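Local atomic coordinates of glycoside hydrolase, family 11\:clostridium cellulosome enzyme, dockerin type i\:polysaccharide (Clostridium thermocellum, PDB entry 2C71), a protein that probably catalyses metal-dependent removal of acetyl groups from xylan, as a family 4 carbohydrate esterase with the polysaccharide deacetylase (NodB) fold. Residues 173-176 with 177-180; 24-27 with 28-31; 186-189 with 190-194; 131-134 with 135-139; 195-198 with 199-202. All blocks are in the same frame, centred on the assembly; numbering follows the deposited sequence.

Interaction 1 of 5, residues 173-176 with 177-180; sequences PTLK and SRGY
Arg178 runs alongside Thr174, one turn earlier, both side chains pointing the same way. Its CB stands 3.7 Å from Leu175 O. CG then passes Thr174 O at 3.4 Å, a CH contact with the carbonyl. From CD the extended chain (chi3 -176°) carries NE to 3.6 Å from Thr174 CG2, a contact oblique to the guanidinium. Toward the tip, CZ and NH2 stay close to the same methyl, with Arg178 CZ 4.0 Å from Thr174 CG2. Both side chains touch Ile143 of helix 135-145. Thr174 OG1 turns instead to Ile170 O.

On another flank, Leu175 CB meets Tyr180 CB at 4.0 Å, while Leu175 O lies at the edge of the tyrosine ring, in its plane. That oxygen also receives Tyr180 N at 3.0 Å, and weakly Arg178 N. Gly179 N donates to Lys176 O over 3.1 Å from well above the carbonyl plane, and a water bridges Lys176 O and Tyr180 O. Gly179, with phi 98°, makes the reversal, at backbone angles that suit glycine. The shorter bond lies inside the span of the longer; with that positive phi they make a Schellman motif, here ending helix 164-177 before strand 181-182.

Interaction 2 of 5, residues 24-27 with 28-31; sequences LDKL and DKYN
Asp28 follows Leu24 by one turn, and its backbone N donates to Leu24 O at 2.9 Å. Two further bonds of the same helical kind join Lys29 N to Asp25 O and Tyr30 N to Lys26 O. Asn31 leaves the helix with positive phi (57°), in a Schellman motif.

Water forms the second group. One molecule donates to both Leu24 O and Asp28 OD1, and lies 2.7 Å from the latter. Another spans the carboxylates, reaching Asp25 OD1 at 3.2 Å and Asp28 OD2 at 3.0 Å.

Packing is the third. Tyr30 CD2 approaches Lys26 O to 3.2 Å, obliquely to the ring, while CG of the adjacent Lys29 sits over the centre of one ring face. Leu24 and Leu27 turn elsewhere, onto Phe36 of strand 35-38, which helix 17-30 links to strand 6-12 as a beta-alpha-beta crossover.

The charges come in like pairs. Asp25 and Asp28 both bridge to Arg53; Lys26 and Lys29, their NZ atoms 4.3 Å apart, converge on Asp169, to which Tyr30 OH is also hydrogen-bonded. Each pair thus shares one opposite charge, which probably offsets its mutual repulsion and favours the ionised forms of all four side chains.

Interaction 3 of 5, residues 186-189 with 190-194; sequences TELF and TLKGV
Thr186 O is gripped twice by Thr190, which sends its OG1 and its N to opposite faces of the carbonyl plane. The hydroxyl bond is the shorter at 2.8 Å, and OG1 stands above that plane. It gets there because chi1 of -58° sets OG1 beside its own backbone N, toward the preceding turn. The N bond of Thr190, 3.0 Å to the same Thr186 O, is the ordinary helical one.

At the helix end Phe189 O takes Val194 N at 3.0 Å, and Gly193 N bonds back to Thr190 O; with the positive phi of Gly193 this is a Schellman motif. The side chains follow the same reversal. Val194 CG1 touches Phe189 CD2 at 3.6 Å, crossing obliquely, while Val194 O lies in plane at the ring's edge. Lys192 CG rests 3.1 Å from Leu188 O, and the bend at chi2 (-72°) brings CE near Leu188 CD1. Its NZ goes on to a salt bridge with Asp148.

Helix 185-192 packs its Leu188 on Leu6 and Ala8 of strand 6-12, in the central parallel sheet. Phe189 meets Phe100 of strand 100-101 and makes an edge-to-face stack with Tyr204, while Thr186 OG1 bonds Glu60 of strand 60-63.

Interaction 4 of 5, residues 131-134 with 135-139; sequences PSTT and AEQRA
Arg138 lays its methylene chain over the carbonyl of Thr134, CG coming within 3.3 Å of Thr134 O. Arg138 N also donates to that oxygen, closing the first turn of helix 135-145, which begins with a capping box between Thr134 and Gln137. In this reciprocal pair each side chain serves the other's backbone: Gln137 N donates to Thr134 OG1 at 3.1 Å, and Thr134 N donates to Gln137 OE1 at 3.0 Å. The second bond is nearly straight (164° at the hydrogen), its donor tilted from the amide plane. Thr134 holds OG1 between its backbone N and carbonyl carbon (chi1 67°), the crowded position, which puts it within reach of Gln137 N. Both side-chain acceptors also take part in water bridges, one from Gln137 OE1 weakly to Ser132 O and one joining Thr134 OG1 to Glu136 OE1.

The guanidinium of Arg138 works further back along the loop. Its chain crosses Thr133 at about a right angle, and NH1 and NH2 bond Thr164 OG1 and Ile130 O. The buried arginine thus ties the loop to the start of helix 164-177, with its side chain about 13 Å from the bound magnesium ion. Thr133 OG1, hydrogen-bonded also to Ile130 O and Asn127 O, is met by Arg138 NE at 3.1 Å, tilted 19° from the guanidinium plane.

Interaction 5 of 5, residues 195-198 with 199-202; sequences PIDP and SVKR
The carboxylate of Asp197 is approached on one face by Ser199, whose OG and N both lie on that same side and both donate to OD1. The hydroxyl oxygen, Ser199 OG, stands 2.7 Å from Asp197 OD1 and 38° out of the carboxylate plane. Ser199 N is 2.9 Å from the same oxygen and higher still over the face, at 49°. Neither donor therefore comes in at the edge of the group.

Two torsions bring the polar groups together. Asp197 holds CG opposite its own backbone N (chi1 -178°), which swings the carboxylate forward along the chain, and Ser199 keeps OG tucked over its own backbone, between N and the carbonyl carbon. Two donors on one oxygen would probably favour the ionised aspartate.

The bond from Ser199 N to the aspartate side chain closes an Asx turn, superimposed on a type I beta turn from Asp197 to Val200. In the latter, Val200 N donates to Asp197 O at 3.0 Å, from above the carbonyl plane, with Pro198 at the second position, where its fixed phi suits the turn. Just upstream, Ile196 is the centre of an inverse gamma turn and packs on Thr186 and Phe189 of helix 185-192.

Val200 CG2 lies 3.4 Å from Asp197 O. Lys201 doubles back: NZ donates to Pro198 O at 3.1 Å, almost in line with the carbonyl bond, and its stronger partner is Phe113 O, in helix 110-115.

Along the chain the order is interaction 2, 4, 1, 3, 5. Interactions 1, 2 and 4 lie on helices 164-177, 17-30 and 135-145, which surround the parallel sheet of the NodB-type fold. Interactions 1 and 2, with centres 15 Å apart, touch through Lys176 NZ to Tyr30 O and Pro173 on Tyr30, so two helix ends meet. Interaction 4, its centre about 19 Å from the centres of both, does not touch them. Interactions 3 and 5, with centres 13 Å apart, join where Phe189 packs on Ile196; interaction 5 lies across the chain's centre from interactions 2 and 4. Helix ends and turns thus recur as local closures whose polar side chains also reach other parts of the fold.

Interaction 1 of 5, residues 173-176 with 177-180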
# COMPACT_ATOMS: atom_id res chain seq x y z
N PRO A 173 7.42 -13.20 10.93
CA PRO A 173 7.59 -14.57 11.49
C PRO A 173 6.32 -15.14 12.10
O PRO A 173 6.04 -16.33 11.96
CB PRO A 173 8.73 -14.38 12.48
CG PRO A 173 9.49 -13.18 12.01
CD PRO A 173 8.45 -12.28 11.45
N THR A 174 5.54 -14.30 12.81
CA THR A 174 4.36 -14.81 13.47
C THR A 174 3.34 -15.29 12.45
O THR A 174 2.82 -16.41 12.57
CB THR A 174 3.68 -13.76 14.37
OG1 THR A 174 4.54 -13.44 15.45
CG2 THR A 174 2.34 -14.25 14.92
N LEU A 175 3.06 -14.50 11.43
CA LEU A 175 2.06 -14.93 10.47
C LEU A 175 2.58 -16.13 9.65
O LEU A 175 1.81 -17.04 9.36
CB LEU A 175 1.60 -13.77 9.59
CG LEU A 175 0.87 -12.65 10.34
CD1 LEU A 175 0.32 -11.60 9.37
CD2 LEU A 175 -0.25 -13.22 11.27
N LYS A 176 3.86 -16.16 9.30
CA LYS A 176 4.37 -17.36 8.62
C LYS A 176 4.16 -18.60 9.49
O LYS A 176 3.80 -19.67 8.99
CB LYS A 176 5.84 -17.22 8.25
CG LYS A 176 6.07 -16.33 7.06
CD LYS A 176 7.53 -16.40 6.65
CE LYS A 176 7.87 -15.54 5.47
NZ LYS A 176 9.23 -15.91 4.93
N SER A 177 4.38 -18.45 10.79
CA SER A 177 4.32 -19.66 11.65
C SER A 177 2.83 -20.08 11.78
O SER A 177 2.57 -21.25 12.07
CB SER A 177 4.97 -19.34 12.99
OG SER A 177 6.38 -19.11 12.83
N ARG A 178 1.90 -19.18 11.53
CA ARG A 178 0.48 -19.50 11.57
C ARG A 178 -0.09 -19.98 10.23
O ARG A 178 -1.29 -20.17 10.11
CB ARG A 178 -0.33 -18.29 12.05
CG ARG A 178 -0.04 -17.92 13.45
CD ARG A 178 -0.91 -16.75 13.87
NE ARG A 178 -0.60 -16.30 15.21
CZ ARG A 178 -1.35 -15.44 15.90
NH1 ARG A 178 -2.45 -14.93 15.37
NH2 ARG A 178 -0.97 -15.09 17.12
N GLY A 179 0.77 -20.15 9.24
CA GLY A 179 0.36 -20.71 7.96
C GLY A 179 0.08 -19.68 6.90
O GLY A 179 -0.47 -20.06 5.87
N TYR A 180 0.32 -18.39 7.14
CA TYR A 180 0.08 -17.40 6.12
C TYR A 180 1.25 -17.29 5.17
O TYR A 180 2.44 -17.51 5.53
CB TYR A 180 -0.14 -16.01 6.76
CG TYR A 180 -1.42 -15.87 7.49
CD1 TYR A 180 -1.53 -16.20 8.85
CD2 TYR A 180 -2.51 -15.32 6.85
CE1 TYR A 180 -2.74 -16.01 9.51
CE2 TYR A 180 -3.70 -15.14 7.51
CZ TYR A 180 -3.83 -15.54 8.82
OH TYR A 180 -5.04 -15.32 9.45
O HOH W 1 3.51 -19.95 6.30

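Interaction 2 of 5, residues 24-27 with 28-31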
# COMPACT_ATOMS: atom_id res chain seq x y z
N LEU A 24 12.05 -1.87 2.99
CA LEU A 24 12.54 -2.78 1.96
C LEU A 24 13.62 -3.71 2.52
O LEU A 24 13.68 -4.87 2.12
CB LEU A 24 13.06 -2.00 0.75
CG LEU A 24 11.96 -1.32 -0.08
CD1 LEU A 24 12.57 -0.29 -1.04
CD2 LEU A 24 11.14 -2.33 -0.87
N ASP A 25 14.46 -3.21 3.41
CA ASP A 25 15.49 -4.07 4.03
C ASP A 25 14.85 -5.20 4.82
O ASP A 25 15.38 -6.32 4.79
CB ASP A 25 16.42 -3.27 4.89
CG ASP A 25 17.36 -2.35 4.10
OD1 ASP A 25 17.53 -2.46 2.91
OD2 ASP A 25 18.05 -1.52 4.80
N LYS A 26 13.78 -4.95 5.59
CA LYS A 26 13.08 -6.01 6.31
C LYS A 26 12.48 -7.02 5.34
O LYS A 26 12.53 -8.23 5.55
CB LYS A 26 11.96 -5.45 7.19
CG LYS A 26 12.39 -4.56 8.32
CD LYS A 26 13.28 -5.23 9.36
CE LYS A 26 13.69 -4.25 10.42
NZ LYS A 26 14.59 -4.79 11.39
N LEU A 27 11.86 -6.52 4.27
CA LEU A 27 11.24 -7.42 3.29
C LEU A 27 12.29 -8.28 2.62
O LEU A 27 12.04 -9.48 2.33
CB LEU A 27 10.40 -6.65 2.30
CG LEU A 27 9.28 -5.80 2.93
CD1 LEU A 27 8.62 -4.95 1.82
CD2 LEU A 27 8.28 -6.62 3.67
N ASP A 28 13.47 -7.76 2.37
CA ASP A 28 14.57 -8.57 1.83
C ASP A 28 14.98 -9.64 2.85
O ASP A 28 15.25 -10.79 2.47
CB ASP A 28 15.80 -7.70 1.49
CG ASP A 28 15.68 -6.84 0.24
OD1 ASP A 28 14.82 -7.12 -0.62
OD2 ASP A 28 16.51 -5.88 0.14
N LYS A 29 15.12 -9.26 4.12
CA LYS A 29 15.55 -10.19 5.16
C LYS A 29 14.66 -11.41 5.21
O LYS A 29 15.13 -12.54 5.38
CB LYS A 29 15.57 -9.47 6.51
CG LYS A 29 15.96 -10.27 7.72
CD LYS A 29 15.68 -9.31 9.03
CE LYS A 29 16.06 -9.90 10.31
NZ LYS A 29 15.88 -8.90 11.39
N TYR A 30 13.36 -11.20 5.07
CA TYR A 30 12.36 -12.28 5.16
C TYR A 30 11.90 -12.83 3.82
O TYR A 30 11.08 -13.73 3.76
CB TYR A 30 11.14 -11.79 5.97
CG TYR A 30 11.49 -11.46 7.37
CD1 TYR A 30 11.85 -12.48 8.21
CD2 TYR A 30 11.46 -10.16 7.88
CE1 TYR A 30 12.24 -12.20 9.52
CE2 TYR A 30 11.82 -9.88 9.18
CZ TYR A 30 12.22 -10.91 10.01
OH TYR A 30 12.62 -10.70 11.32
N ASN A 31 12.45 -12.27 2.74
CA ASN A 31 12.07 -12.68 1.39
C ASN A 31 10.58 -12.52 1.14
O ASN A 31 9.93 -13.41 0.60
CB ASN A 31 12.50 -14.13 1.13
CG ASN A 31 12.36 -14.52 -0.33
OD1 ASN A 31 12.12 -15.69 -0.65
ND2 ASN A 31 12.51 -13.55 -1.22
O HOH W 2 12.64 -5.47 -0.54
O HOH W 3 18.75 -5.27 2.06

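Interaction 3 of 5, residues 186-189 with 190-194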
# COMPACT_ATOMS: atom_id res chain seq x y z
N THR A 186 -1.95 -7.74 -6.55
CA THR A 186 -2.29 -8.44 -7.79
C THR A 186 -2.30 -9.94 -7.53
O THR A 186 -3.20 -10.66 -8.02
CB THR A 186 -1.34 -8.06 -8.96
OG1 THR A 186 -1.70 -6.75 -9.43
CG2 THR A 186 -1.39 -9.02 -10.13
N GLU A 187 -1.30 -10.44 -6.82
CA GLU A 187 -1.23 -11.86 -6.53
C GLU A 187 -2.40 -12.31 -5.67
O GLU A 187 -2.96 -13.40 -5.87
CB GLU A 187 0.08 -12.18 -5.86
CG GLU A 187 1.30 -12.15 -6.75
CD GLU A 187 2.66 -12.08 -6.01
OE1 GLU A 187 2.73 -12.01 -4.72
OE2 GLU A 187 3.72 -12.06 -6.75
N LEU A 188 -2.79 -11.50 -4.68
CA LEU A 188 -3.91 -11.85 -3.81
C LEU A 188 -5.18 -12.08 -4.64
O LEU A 188 -5.87 -13.08 -4.48
CB LEU A 188 -4.12 -10.75 -2.78
CG LEU A 188 -5.27 -10.98 -1.82
CD1 LEU A 188 -5.10 -12.30 -1.05
CD2 LEU A 188 -5.44 -9.79 -0.82
N PHE A 189 -5.51 -11.13 -5.51
CA PHE A 189 -6.67 -11.28 -6.38
C PHE A 189 -6.53 -12.53 -7.24
O PHE A 189 -7.44 -13.35 -7.36
CB PHE A 189 -6.86 -10.06 -7.26
CG PHE A 189 -7.61 -8.91 -6.56
CD1 PHE A 189 -7.02 -8.18 -5.55
CD2 PHE A 189 -8.89 -8.60 -6.94
CE1 PHE A 189 -7.76 -7.11 -4.95
CE2 PHE A 189 -9.60 -7.57 -6.38
CZ PHE A 189 -9.03 -6.86 -5.38
N THR A 190 -5.39 -12.67 -7.91
CA THR A 190 -5.20 -13.75 -8.90
C THR A 190 -5.32 -15.13 -8.20
O THR A 190 -5.99 -16.03 -8.71
CB THR A 190 -3.87 -13.55 -9.59
OG1 THR A 190 -3.79 -12.27 -10.25
CG2 THR A 190 -3.64 -14.58 -10.65
N LEU A 191 -4.65 -15.29 -7.08
CA LEU A 191 -4.63 -16.59 -6.42
C LEU A 191 -5.97 -16.96 -5.83
O LEU A 191 -6.27 -18.15 -5.61
CB LEU A 191 -3.57 -16.60 -5.29
CG LEU A 191 -2.14 -16.55 -5.78
CD1 LEU A 191 -1.21 -16.12 -4.64
CD2 LEU A 191 -1.68 -17.89 -6.34
N LYS A 192 -6.81 -15.97 -5.54
CA LYS A 192 -8.18 -16.15 -5.05
C LYS A 192 -9.20 -16.24 -6.19
O LYS A 192 -10.38 -16.48 -5.93
CB LYS A 192 -8.55 -14.98 -4.12
CG LYS A 192 -7.78 -14.84 -2.86
CD LYS A 192 -8.09 -15.86 -1.88
CE LYS A 192 -7.49 -15.55 -0.47
NZ LYS A 192 -7.74 -16.75 0.33
N GLY A 193 -8.78 -16.06 -7.42
CA GLY A 193 -9.67 -16.14 -8.57
C GLY A 193 -10.63 -14.96 -8.70
O GLY A 193 -11.70 -15.10 -9.30
N VAL A 194 -10.26 -13.80 -8.17
CA VAL A 194 -11.13 -12.60 -8.23
C VAL A 194 -10.55 -11.69 -9.31
O VAL A 194 -9.39 -11.26 -9.21
CB VAL A 194 -11.13 -11.85 -6.90
CG1 VAL A 194 -11.96 -10.57 -7.00
CG2 VAL A 194 -11.65 -12.79 -5.82

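Interaction 4 of 5, residues 131-134 with 135-139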
# COMPACT_ATOMS: atom_id res chain seq x y z
N PRO A 131 2.98 8.07 16.64
CA PRO A 131 4.37 7.79 17.08
C PRO A 131 4.56 7.26 18.48
O PRO A 131 5.61 6.69 18.77
CB PRO A 131 5.10 9.14 16.91
CG PRO A 131 4.41 9.80 15.83
CD PRO A 131 2.89 9.41 16.03
N SER A 132 3.61 7.47 19.38
CA SER A 132 3.76 6.91 20.70
C SER A 132 3.56 5.39 20.73
O SER A 132 3.92 4.76 21.74
CB SER A 132 2.76 7.57 21.66
OG SER A 132 1.44 7.29 21.24
N THR A 133 3.04 4.76 19.68
CA THR A 133 2.78 3.32 19.70
C THR A 133 4.07 2.60 19.28
O THR A 133 4.78 3.01 18.36
CB THR A 133 1.60 2.89 18.87
OG1 THR A 133 1.84 3.04 17.45
CG2 THR A 133 0.32 3.63 19.24
N THR A 134 4.36 1.50 19.96
CA THR A 134 5.62 0.78 19.79
C THR A 134 5.55 -0.24 18.67
O THR A 134 4.49 -0.60 18.16
CB THR A 134 5.97 0.08 21.11
OG1 THR A 134 4.98 -0.94 21.31
CG2 THR A 134 6.06 1.05 22.28
N ALA A 135 6.72 -0.78 18.31
CA ALA A 135 6.79 -1.90 17.36
C ALA A 135 5.89 -3.03 17.80
O ALA A 135 5.17 -3.62 17.01
CB ALA A 135 8.20 -2.37 17.17
N GLU A 136 5.99 -3.40 19.08
CA GLU A 136 5.22 -4.53 19.60
C GLU A 136 3.72 -4.28 19.50
O GLU A 136 2.96 -5.20 19.15
CB GLU A 136 5.65 -4.85 21.03
CG GLU A 136 4.70 -5.54 21.94
CD GLU A 136 5.34 -5.67 23.32
OE1 GLU A 136 5.38 -4.70 24.10
OE2 GLU A 136 5.82 -6.76 23.60
N GLN A 137 3.28 -3.04 19.78
CA GLN A 137 1.87 -2.71 19.69
C GLN A 137 1.37 -2.73 18.25
O GLN A 137 0.27 -3.21 17.97
CB GLN A 137 1.60 -1.35 20.33
CG GLN A 137 1.76 -1.41 21.84
CD GLN A 137 1.80 -0.05 22.53
OE1 GLN A 137 2.19 0.97 21.95
NE2 GLN A 137 1.29 -0.04 23.78
N ARG A 138 2.18 -2.22 17.32
CA ARG A 138 1.80 -2.24 15.91
C ARG A 138 1.67 -3.67 15.43
O ARG A 138 0.72 -4.04 14.72
CB ARG A 138 2.85 -1.46 15.10
CG ARG A 138 2.80 0.04 15.41
CD ARG A 138 4.04 0.76 14.95
NE ARG A 138 3.96 2.17 15.38
CZ ARG A 138 4.33 3.23 14.70
NH1 ARG A 138 4.90 3.12 13.54
NH2 ARG A 138 4.10 4.43 15.22
N ALA A 139 2.64 -4.51 15.81
CA ALA A 139 2.59 -5.92 15.43
C ALA A 139 1.38 -6.62 16.02
O ALA A 139 0.71 -7.39 15.32
CB ALA A 139 3.88 -6.61 15.87
O HOH W 4 1.76 3.04 23.67
O HOH W 5 4.78 -1.79 23.90

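Interaction 5 of 5, residues 195-198 with 199-202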
# COMPACT_ATOMS: atom_id res chain seq x y z
N PRO A 195 -11.29 -11.40 -10.38
CA PRO A 195 -10.77 -10.50 -11.42
C PRO A 195 -10.41 -9.15 -10.82
O PRO A 195 -11.12 -8.64 -9.93
CB PRO A 195 -11.96 -10.35 -12.39
CG PRO A 195 -12.70 -11.65 -12.20
CD PRO A 195 -12.62 -11.94 -10.74
N ILE A 196 -9.34 -8.55 -11.31
CA ILE A 196 -8.91 -7.22 -10.91
C ILE A 196 -9.66 -6.25 -11.83
O ILE A 196 -9.24 -5.95 -12.94
CB ILE A 196 -7.39 -7.05 -11.00
CG1 ILE A 196 -6.69 -8.11 -10.15
CG2 ILE A 196 -7.00 -5.65 -10.54
CD1 ILE A 196 -5.22 -8.21 -10.38
N ASP A 197 -10.85 -5.85 -11.38
CA ASP A 197 -11.84 -5.21 -12.22
C ASP A 197 -12.21 -3.84 -11.66
O ASP A 197 -12.99 -3.74 -10.70
CB ASP A 197 -13.09 -6.09 -12.31
CG ASP A 197 -14.16 -5.51 -13.21
OD1 ASP A 197 -13.98 -4.39 -13.78
OD2 ASP A 197 -15.21 -6.21 -13.38
N PRO A 198 -11.69 -2.75 -12.26
CA PRO A 198 -11.94 -1.42 -11.77
C PRO A 198 -13.37 -0.93 -11.97
O PRO A 198 -13.69 0.14 -11.51
CB PRO A 198 -10.83 -0.60 -12.51
CG PRO A 198 -10.71 -1.35 -13.76
CD PRO A 198 -10.76 -2.74 -13.40
N SER A 199 -14.19 -1.72 -12.65
CA SER A 199 -15.61 -1.42 -12.77
C SER A 199 -16.35 -1.75 -11.48
O SER A 199 -17.51 -1.39 -11.30
CB SER A 199 -16.23 -2.20 -13.94
OG SER A 199 -16.53 -3.53 -13.56
N VAL A 200 -15.67 -2.44 -10.57
CA VAL A 200 -16.17 -2.62 -9.21
C VAL A 200 -16.00 -1.34 -8.38
O VAL A 200 -14.89 -0.93 -8.07
CB VAL A 200 -15.45 -3.78 -8.49
CG1 VAL A 200 -15.91 -3.87 -7.05
CG2 VAL A 200 -15.70 -5.09 -9.22
N LYS A 201 -17.13 -0.72 -8.04
CA LYS A 201 -17.11 0.55 -7.32
C LYS A 201 -17.27 0.33 -5.82
O LYS A 201 -18.16 0.91 -5.18
CB LYS A 201 -18.21 1.47 -7.84
CG LYS A 201 -17.84 2.22 -9.11
CD LYS A 201 -16.34 2.26 -9.30
CE LYS A 201 -15.98 2.62 -10.74
NZ LYS A 201 -14.54 3.01 -10.87
N ARG A 202 -16.41 -0.51 -5.25
CA ARG A 202 -16.43 -0.79 -3.84
C ARG A 202 -14.99 -0.86 -3.35
O ARG A 202 -14.07 -1.19 -4.10
CB ARG A 202 -17.12 -2.10 -3.61
CG ARG A 202 -18.57 -2.05 -4.13
CD ARG A 202 -19.24 -3.35 -4.12
NE ARG A 202 -19.42 -3.75 -2.75
CZ ARG A 202 -19.79 -4.97 -2.39
NH1 ARG A 202 -20.01 -5.90 -3.31
NH2 ARG A 202 -19.93 -5.26 -1.10